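Local coordinates for protein leucine aminopeptidase (Parabacteroides distasonis, PDB 3TC8) that binds zinc and probably cleaves residues from the amino ends of peptides, as a member of the M28 family of exopeptidases, at residues 32-37 and 130-135; 87-92 and 137-142; 150-155 and 189-194; 214-217 and 222-225. One frame throughout, in Å; residues are numbered along the deposited sequence. Where two conformers were deposited one is given.

Overall arrangement
Helix 125-144 and the mixed sheet it lies on link three of the four contacts. Contact 1 joins this helix to helix 24-36, and contact 2, centred about 17 Å away, joins its later turns to strand 79-89. Contact 3 starts from the neighbouring strand 150-156, its centre about 11 Å from that of contact 2; between the strands Gly87 N lies 2.8 Å from Ile153 O, a probable hydrogen bond. Contact 4, within helix 213-233, is centred about 26 Å from contact 1 and about 18 Å from contact 3, touching neither. Zinc is bound by Asp127, Asp160 and His281; Asp127 lies on helix 125-144, and the Val132 side chain is about 12 Å from the metal.

Contact 1. Residues 32-37 and 130-135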
# COMPACT_ATOMS: atom_id res chain seq x y z
N ALA A 32 -3.90 0.74 -13.79
CA ALA A 32 -5.04 0.74 -14.69
C ALA A 32 -5.75 -0.63 -14.70
O ALA A 32 -6.98 -0.71 -14.76
CB ALA A 32 -4.56 1.09 -16.12
N ASN A 33 -4.97 -1.71 -14.64
CA ASN A 33 -5.55 -3.04 -14.69
C ASN A 33 -6.41 -3.32 -13.46
O ASN A 33 -7.45 -3.94 -13.57
CB ASN A 33 -4.49 -4.13 -14.82
CG ASN A 33 -3.84 -4.16 -16.19
OD1 ASN A 33 -4.31 -3.54 -17.15
ND2 ASN A 33 -2.71 -4.88 -16.29
N GLN A 34 -5.98 -2.86 -12.29
CA GLN A 34 -6.80 -2.96 -11.10
C GLN A 34 -8.11 -2.18 -11.23
O GLN A 34 -9.21 -2.71 -10.96
CB GLN A 34 -6.04 -2.48 -9.87
CG GLN A 34 -4.85 -3.37 -9.49
CD GLN A 34 -4.02 -2.65 -8.49
OE1 GLN A 34 -4.37 -2.58 -7.30
NE2 GLN A 34 -2.94 -2.04 -8.97
N VAL A 35 -8.00 -0.95 -11.65
CA VAL A 35 -9.15 -0.07 -11.74
C VAL A 35 -10.17 -0.62 -12.75
O VAL A 35 -11.37 -0.44 -12.59
CB VAL A 35 -8.70 1.38 -12.03
CG1 VAL A 35 -9.90 2.27 -12.35
CG2 VAL A 35 -7.94 1.92 -10.80
N ALA A 36 -9.67 -1.25 -13.81
CA ALA A 36 -10.52 -1.78 -14.87
C ALA A 36 -11.52 -2.80 -14.37
O ALA A 36 -12.55 -3.00 -15.01
CB ALA A 36 -9.66 -2.30 -15.99
N PHE A 37 -11.23 -3.50 -13.26
CA PHE A 37 -12.17 -4.45 -12.72
C PHE A 37 -13.43 -3.81 -12.18
O PHE A 37 -14.45 -4.49 -12.02
CB PHE A 37 -11.53 -5.30 -11.63
CG PHE A 37 -10.52 -6.29 -12.12
CD1 PHE A 37 -10.90 -7.45 -12.75
CD2 PHE A 37 -9.17 -6.04 -12.01
CE1 PHE A 37 -9.97 -8.37 -13.23
CE2 PHE A 37 -8.23 -6.95 -12.51
CZ PHE A 37 -8.64 -8.10 -13.11
N SER A 130 -2.37 2.53 -6.56
CA SER A 130 -1.00 3.03 -6.78
C SER A 130 0.02 2.18 -6.04
O SER A 130 1.04 1.80 -6.63
CB SER A 130 -0.87 4.48 -6.38
OG SER A 130 -1.01 4.65 -4.97
N GLY A 131 -0.20 1.89 -4.77
CA GLY A 131 0.78 1.13 -4.01
C GLY A 131 0.93 -0.28 -4.53
O GLY A 131 2.03 -0.79 -4.65
N VAL A 132 -0.20 -0.88 -4.89
CA VAL A 132 -0.17 -2.24 -5.43
C VAL A 132 0.52 -2.26 -6.80
O VAL A 132 1.30 -3.14 -7.08
CB VAL A 132 -1.60 -2.81 -5.54
CG1 VAL A 132 -1.63 -4.11 -6.27
CG2 VAL A 132 -2.20 -2.95 -4.13
N GLY A 133 0.24 -1.26 -7.64
CA GLY A 133 0.87 -1.23 -8.97
C GLY A 133 2.37 -1.01 -8.89
O GLY A 133 3.13 -1.64 -9.63
N ALA A 134 2.80 -0.12 -7.99
CA ALA A 134 4.22 0.07 -7.76
C ALA A 134 4.86 -1.22 -7.26
O ALA A 134 5.95 -1.62 -7.71
CB ALA A 134 4.50 1.22 -6.84
N LEU A 135 4.21 -1.89 -6.30
CA LEU A 135 4.75 -3.14 -5.79
C LEU A 135 4.75 -4.25 -6.82
O LEU A 135 5.67 -5.08 -6.81
CB LEU A 135 4.00 -3.60 -4.54
CG LEU A 135 4.26 -2.78 -3.28
CD1 LEU A 135 3.52 -3.34 -2.08
CD2 LEU A 135 5.75 -2.63 -2.94
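Gln34 bridges two helices, laying its amide against Val132 and the backbone of Gly133. Along helix 24-36, Asn33 hydrogen-bonds through ND2 to the hydroxyl of Tyr53. Gln34 follows, and it alone in this segment reaches helix 125-144. Its CG stands anti to the carbonyl carbon (chi1 -67°) and the chain runs on extended (chi2 167°), which carries the amide across to the second helix. There OE1 rests against the branched side of Val132, 3.3 Å from CB and equally near CG1. The other end of the amide is polar in its dealings: NE2 donates to the carbonyls of Tyr30, in its own helix, and of Gly129, in the other, so two bonds fix how the amide is turned. NE2 also lies 3.5 Å from Gly133 N without bonding to it. Shortened to an alanine here, the side chain is likely to leave both carbonyls without this donor and a gap beside Val132. Farther on, at the end of the segment, Phe37 turns its ring edge to Gln34 CA and packs on Ala49 and Cys50. This is helix-to-helix packing on one side of the central sheet in an alpha/beta zinc exopeptidase, with a glutamine tying backbone to backbone.

Contact 2. Residues 87-92 and 137-142; sequences GSFDPE and EIARQI
Sheet-to-helix packing in an alpha/beta fold is seen here where Phe89, the last residue of strand 79-89, presses its ring on Ala139 and Ile142 of helix 125-144. The main touch is a CH-pi contact: Ile142 CG2 sits over one face of the ring, 3.7 Å from the centroid and 16° off the normal. It is shifted toward the root of the ring, its nearest ring atom being Phe89 CG at 3.6 Å. With CG1 beside the backbone N (chi1 -67°), the CG2 methyl falls anti to that nitrogen and over the ring, while CD1 goes on to Ile151. One turn back along the helix, Ala139 takes the far end of the ring. Its CB lies 4.0 Å from Phe89 CE2, while Ala139 O approaches Phe89 CZ obliquely at 3.6 Å. The helix is the connection of a beta-alpha-beta crossover between the parallel strands 96-102 and 150-156, so the ring adds strand 79-89, antiparallel to the latter, to what the helix covers; Phe89 also touches Ile153 of strand 150-156. Were a serine in place of Phe89, the Ile142 methyl would probably lose its aromatic face and a gap would open between strand and helix. On another side of the helix, Arg140 grips Glu137 side-on, NE to OE1 at 2.8 Å and NH2 to OE2, and Gln141 NE2 bonds OE2 from above the carboxylate plane.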
# COMPACT_ATOMS: atom_id res chain seq x y z
N GLY A 87 3.27 -12.59 -1.59
CA GLY A 87 4.25 -13.18 -2.50
C GLY A 87 5.61 -13.11 -1.91
O GLY A 87 6.15 -12.04 -1.64
N SER A 88 6.23 -14.26 -1.72
CA SER A 88 7.53 -14.33 -1.05
C SER A 88 8.61 -14.76 -2.04
O SER A 88 8.50 -15.82 -2.72
CB SER A 88 7.51 -15.33 0.11
OG SER A 88 6.52 -14.97 1.06
N PHE A 89 9.67 -13.98 -2.11
CA PHE A 89 10.83 -14.30 -2.92
C PHE A 89 11.96 -14.72 -1.99
O PHE A 89 12.10 -14.22 -0.86
CB PHE A 89 11.24 -13.09 -3.71
CG PHE A 89 10.24 -12.65 -4.73
CD1 PHE A 89 10.25 -13.18 -6.02
CD2 PHE A 89 9.36 -11.62 -4.46
CE1 PHE A 89 9.41 -12.71 -6.98
CE2 PHE A 89 8.52 -11.17 -5.43
CZ PHE A 89 8.53 -11.73 -6.70
N ASP A 90 12.80 -15.65 -2.47
CA ASP A 90 13.91 -16.30 -1.68
C ASP A 90 13.34 -16.72 -0.32
O ASP A 90 13.80 -16.25 0.73
CB ASP A 90 15.08 -15.30 -1.53
CG ASP A 90 16.38 -15.92 -1.00
OD1 ASP A 90 16.44 -17.14 -0.82
OD2 ASP A 90 17.31 -15.10 -0.75
N PRO A 91 12.30 -17.59 -0.35
CA PRO A 91 11.51 -17.78 0.86
C PRO A 91 12.20 -18.39 2.07
O PRO A 91 11.73 -18.20 3.19
CB PRO A 91 10.33 -18.66 0.40
CG PRO A 91 10.66 -19.16 -0.93
CD PRO A 91 11.71 -18.26 -1.52
N GLU A 92 13.34 -19.03 1.86
CA GLU A 92 14.06 -19.62 2.99
C GLU A 92 15.07 -18.66 3.64
O GLU A 92 15.64 -18.99 4.70
CB GLU A 92 14.72 -20.94 2.56
CG GLU A 92 13.75 -21.99 1.95
CD GLU A 92 12.53 -22.31 2.83
OE1 GLU A 92 12.67 -22.39 4.08
OE2 GLU A 92 11.41 -22.48 2.27
N GLU A 137 5.31 -3.83 -10.02
CA GLU A 137 6.47 -3.57 -10.85
C GLU A 137 7.77 -3.87 -10.13
O GLU A 137 8.71 -4.44 -10.70
CB GLU A 137 6.41 -2.15 -11.37
CG GLU A 137 7.63 -1.71 -12.15
CD GLU A 137 7.98 -2.57 -13.35
OE1 GLU A 137 7.12 -3.33 -13.85
OE2 GLU A 137 9.14 -2.45 -13.86
N ILE A 138 7.85 -3.55 -8.83
CA ILE A 138 9.00 -3.92 -8.00
C ILE A 138 9.17 -5.43 -7.98
O ILE A 138 10.26 -5.96 -8.19
CB ILE A 138 8.85 -3.31 -6.59
CG1 ILE A 138 9.09 -1.81 -6.63
CG2 ILE A 138 9.78 -4.01 -5.57
CD1 ILE A 138 8.53 -1.06 -5.48
N ALA A 139 8.06 -6.16 -7.78
CA ALA A 139 8.11 -7.59 -7.73
C ALA A 139 8.52 -8.19 -9.08
O ALA A 139 9.24 -9.20 -9.14
CB ALA A 139 6.71 -8.12 -7.29
N ARG A 140 8.08 -7.57 -10.18
CA ARG A 140 8.49 -8.01 -11.49
C ARG A 140 10.00 -7.94 -11.65
O ARG A 140 10.67 -8.84 -12.15
CB ARG A 140 7.80 -7.19 -12.59
CG ARG A 140 8.02 -7.75 -13.98
CD ARG A 140 7.23 -7.02 -15.06
NE ARG A 140 7.77 -5.68 -15.32
CZ ARG A 140 8.56 -5.36 -16.31
NH1 ARG A 140 8.92 -6.22 -17.26
NH2 ARG A 140 8.99 -4.13 -16.37
N GLN A 141 10.59 -6.85 -11.15
CA GLN A 141 12.04 -6.69 -11.19
C GLN A 141 12.75 -7.68 -10.26
O GLN A 141 13.77 -8.26 -10.65
CB GLN A 141 12.42 -5.28 -10.83
CG GLN A 141 11.93 -4.21 -11.83
CD GLN A 141 12.37 -4.44 -13.23
OE1 GLN A 141 13.50 -4.91 -13.48
NE2 GLN A 141 11.50 -4.11 -14.20
N ILE A 142 12.22 -7.91 -9.08
CA ILE A 142 12.80 -8.87 -8.17
C ILE A 142 12.81 -10.26 -8.78
O ILE A 142 13.78 -11.00 -8.67
CB ILE A 142 12.05 -8.88 -6.80
CG1 ILE A 142 12.26 -7.57 -6.07
CG2 ILE A 142 12.44 -10.09 -5.95
CD1 ILE A 142 11.25 -7.33 -4.95

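Contact 3. Residues 150-155 and 189-194; sequences GIDIIF and PNYTAE
Tyr191 and Asp152 meet through one short hydrogen bond, in which the phenol OH donates to Asp152 OD2 at 2.6 Å. The two side chains come from opposite directions. OD2 lies in the plane of the ring at its edge, 3.2 Å from Tyr191 CE1, whereas the phenol reaches the carboxylate on its anti side, 33° out of the carboxylate plane. The flat groups are strongly turned against each other, their planes 73° apart. With CG anti to the backbone N (chi1 175°), the tyrosine stretches from its loop to the sheet.

Charge supplies a second kind of interaction: OD2 also forms a salt bridge with Arg96 NE. Arginine and phenol together probably favour the ionised form of this buried carboxylate. Separately, in the conformer given, Ser88 OG bonds OD1. Asp152 belongs to strand 150-156 inside the mixed sheet, and the alternation of the strand turns it to the loop before strand 195-200, while its neighbour Ile151 points away from that loop and packs on Ile142 of helix 125-144.

Aromatic packing holds the ring itself. The rings of His187 and Trp182 both meet it at inclined angles, and Leu98 and Ile260 add apolar contacts.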
# COMPACT_ATOMS: atom_id res chain seq x y z
N GLY A 150 15.64 -11.80 1.34
CA GLY A 150 14.28 -12.21 1.07
C GLY A 150 13.36 -11.01 1.01
O GLY A 150 13.57 -10.06 1.73
N ILE A 151 12.38 -11.05 0.12
CA ILE A 151 11.38 -10.00 0.02
C ILE A 151 10.02 -10.63 0.09
O ILE A 151 9.72 -11.59 -0.64
CB ILE A 151 11.46 -9.23 -1.33
CG1 ILE A 151 12.87 -8.62 -1.54
CG2 ILE A 151 10.38 -8.17 -1.38
CD1 ILE A 151 13.27 -7.51 -0.59
N ASP A 152 9.16 -10.09 0.95
CA ASP A 152 7.74 -10.46 0.97
C ASP A 152 6.95 -9.25 0.50
O ASP A 152 7.11 -8.17 1.03
CB ASP A 152 7.31 -10.88 2.37
CG ASP A 152 8.17 -12.01 2.87
OD1 ASP A 152 8.09 -13.10 2.26
OD2 ASP A 152 8.96 -11.77 3.83
N ILE A 153 6.14 -9.47 -0.52
CA ILE A 153 5.20 -8.48 -1.04
C ILE A 153 3.85 -8.86 -0.44
O ILE A 153 3.39 -9.98 -0.70
CB ILE A 153 5.12 -8.53 -2.56
CG1 ILE A 153 6.48 -8.40 -3.27
CG2 ILE A 153 4.08 -7.58 -3.08
CD1 ILE A 153 7.10 -7.06 -3.15
N ILE A 154 3.21 -7.96 0.26
CA ILE A 154 1.88 -8.24 0.81
C ILE A 154 0.88 -7.17 0.37
O ILE A 154 1.09 -5.99 0.56
CB ILE A 154 1.81 -8.42 2.33
CG1 ILE A 154 2.82 -9.50 2.75
CG2 ILE A 154 0.37 -8.76 2.73
CD1 ILE A 154 2.77 -9.90 4.25
N PHE A 155 -0.21 -7.68 -0.24
CA PHE A 155 -1.37 -6.87 -0.53
C PHE A 155 -2.43 -7.18 0.55
O PHE A 155 -3.00 -8.26 0.57
CB PHE A 155 -1.90 -7.13 -1.93
CG PHE A 155 -0.86 -7.02 -3.03
CD1 PHE A 155 0.14 -6.06 -3.00
CD2 PHE A 155 -0.92 -7.88 -4.10
CE1 PHE A 155 1.06 -6.00 -4.04
CE2 PHE A 155 -0.00 -7.79 -5.17
CZ PHE A 155 0.98 -6.82 -5.10
N PRO A 189 4.65 -19.05 10.67
CA PRO A 189 4.70 -18.83 12.11
C PRO A 189 5.78 -17.86 12.55
O PRO A 189 6.90 -17.90 12.02
CB PRO A 189 5.03 -20.25 12.65
CG PRO A 189 4.56 -21.18 11.63
CD PRO A 189 4.69 -20.47 10.30
N ASN A 190 5.42 -16.94 13.42
CA ASN A 190 6.34 -15.97 13.99
C ASN A 190 7.08 -15.19 12.92
O ASN A 190 8.25 -14.82 13.07
CB ASN A 190 7.31 -16.61 14.96
CG ASN A 190 6.62 -17.26 16.12
OD1 ASN A 190 6.79 -18.43 16.33
ND2 ASN A 190 5.71 -16.54 16.76
N TYR A 191 6.37 -14.84 11.86
CA TYR A 191 6.93 -14.09 10.76
C TYR A 191 7.63 -12.86 11.30
O TYR A 191 7.05 -12.10 12.06
CB TYR A 191 5.85 -13.68 9.77
CG TYR A 191 6.40 -12.80 8.67
CD1 TYR A 191 7.08 -13.32 7.60
CD2 TYR A 191 6.32 -11.41 8.75
CE1 TYR A 191 7.66 -12.49 6.64
CE2 TYR A 191 6.84 -10.61 7.79
CZ TYR A 191 7.54 -11.13 6.73
OH TYR A 191 8.08 -10.29 5.81
N THR A 192 8.81 -12.59 10.75
CA THR A 192 9.53 -11.36 11.03
C THR A 192 10.23 -10.88 9.75
O THR A 192 10.41 -11.62 8.80
CB THR A 192 10.51 -11.53 12.19
OG1 THR A 192 10.92 -10.24 12.62
CG2 THR A 192 11.69 -12.37 11.81
N ALA A 193 10.64 -9.63 9.80
CA ALA A 193 11.46 -9.03 8.76
C ALA A 193 12.30 -7.96 9.43
O ALA A 193 11.98 -7.47 10.50
CB ALA A 193 10.57 -8.42 7.65
N GLU A 194 13.36 -7.52 8.76
CA GLU A 194 14.23 -6.51 9.29
C GLU A 194 13.50 -5.17 9.39
O GLU A 194 13.67 -4.45 10.36
CB GLU A 194 15.47 -6.35 8.40
CG GLU A 194 16.32 -7.63 8.25
CD GLU A 194 16.86 -8.15 9.55
OE1 GLU A 194 17.63 -7.38 10.16
OE2 GLU A 194 16.53 -9.31 9.97

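Contact 4. Residues 214-217 and 222-225; sequences QSLR and IVEM
Val223 packs back onto Ser215 and Leu216, residues that precede it in the same helix, 213-233. Seven or eight positions apart, such residues would lie two turns away in a straight helix, more than 10 Å along its axis. Here the CA atoms of Leu216 and Val223 are 6.4 Å apart, which implies that the helix bends sharply between residues 214-217 and 222-225.

The side chain of Val223 fills the inside of the bend. Its CB already touches, lying 4.0 Å from Leu216 CD2. From there the chain forks. CG1, anti to the backbone N (chi1 177°), continues alongside that leucine methyl, at 3.9 Å from CD2. CG2, on the other branch, goes to Ser215 and is 3.8 Å from both its carbonyl O and its CB. One valine thereby straddles two consecutive residues of the earlier turn. The side chains of Leu216 and Val223 meet at about a right angle, and all the contact is van der Waals. The hydroxyl of Ser215 is engaged elsewhere, bonded to Glu212 OE1 and to the backbone N of Asp264.

Around the bend, Lys211 of strand 209-211 touches both Leu216 and Val223, and forms a salt bridge with Glu224. Ile263 of the outermost strand 262-266 packs on Ser215, Ile222 and Val223, while His251 of helix 250-258 reaches Ser215, so the bent helix is seated against the edge of the sheet.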
# COMPACT_ATOMS: atom_id res chain seq x y z
N GLN A 214 4.43 8.13 12.88
CA GLN A 214 4.52 6.78 13.43
C GLN A 214 5.75 6.04 12.88
O GLN A 214 6.43 5.30 13.59
CB GLN A 214 3.27 5.97 13.16
CG GLN A 214 2.02 6.60 13.75
CD GLN A 214 0.88 5.60 13.81
OE1 GLN A 214 0.77 4.83 14.77
NE2 GLN A 214 0.03 5.58 12.80
N SER A 215 6.05 6.31 11.60
CA SER A 215 7.21 5.77 10.92
C SER A 215 8.48 6.23 11.59
O SER A 215 9.42 5.45 11.79
CB SER A 215 7.17 6.27 9.46
OG SER A 215 6.03 5.83 8.75
N LEU A 216 8.57 7.53 11.87
CA LEU A 216 9.74 8.06 12.58
C LEU A 216 9.89 7.50 13.98
O LEU A 216 10.97 7.14 14.42
CB LEU A 216 9.64 9.58 12.64
CG LEU A 216 9.95 10.39 11.40
CD1 LEU A 216 9.46 11.82 11.56
CD2 LEU A 216 11.41 10.27 11.03
N ARG A 217 8.77 7.44 14.72
CA ARG A 217 8.86 6.94 16.08
C ARG A 217 9.32 5.50 16.15
O ARG A 217 10.12 5.14 17.02
CB ARG A 217 7.54 7.14 16.80
CG ARG A 217 7.63 7.09 18.34
CD ARG A 217 8.30 8.34 18.94
NE ARG A 217 8.08 8.43 20.37
CZ ARG A 217 8.77 7.81 21.32
NH1 ARG A 217 9.84 7.09 21.03
NH2 ARG A 217 8.36 7.91 22.59
N ILE A 222 15.02 3.76 9.14
CA ILE A 222 14.46 3.33 7.89
C ILE A 222 13.98 4.53 7.10
O ILE A 222 14.23 4.63 5.90
CB ILE A 222 13.33 2.27 8.08
CG1 ILE A 222 13.79 1.12 9.01
CG2 ILE A 222 12.83 1.76 6.73
CD1 ILE A 222 15.06 0.39 8.56
N VAL A 223 13.26 5.44 7.76
CA VAL A 223 12.88 6.70 7.14
C VAL A 223 14.11 7.39 6.54
O VAL A 223 14.11 7.83 5.39
CB VAL A 223 12.11 7.65 8.09
CG1 VAL A 223 11.82 8.97 7.39
CG2 VAL A 223 10.83 7.00 8.62
N GLU A 224 15.13 7.56 7.37
CA GLU A 224 16.32 8.25 6.93
C GLU A 224 16.99 7.57 5.73
O GLU A 224 17.42 8.23 4.80
CB GLU A 224 17.30 8.47 8.08
CG GLU A 224 16.71 9.48 9.10
CD GLU A 224 16.43 10.83 8.50
OE1 GLU A 224 17.35 11.36 7.79
OE2 GLU A 224 15.32 11.36 8.74
N MSE A 225 17.09 6.26 5.77
CA MSE A 225 17.69 5.52 4.67
C MSE A 225 16.91 5.74 3.37
O MSE A 225 17.51 5.99 2.32
CB MSE A 225 17.68 4.05 5.01
CG MSE A 225 18.07 3.07 3.88
SE MSE A 225 18.12 1.24 4.35
CE MSE A 225 16.26 1.00 4.81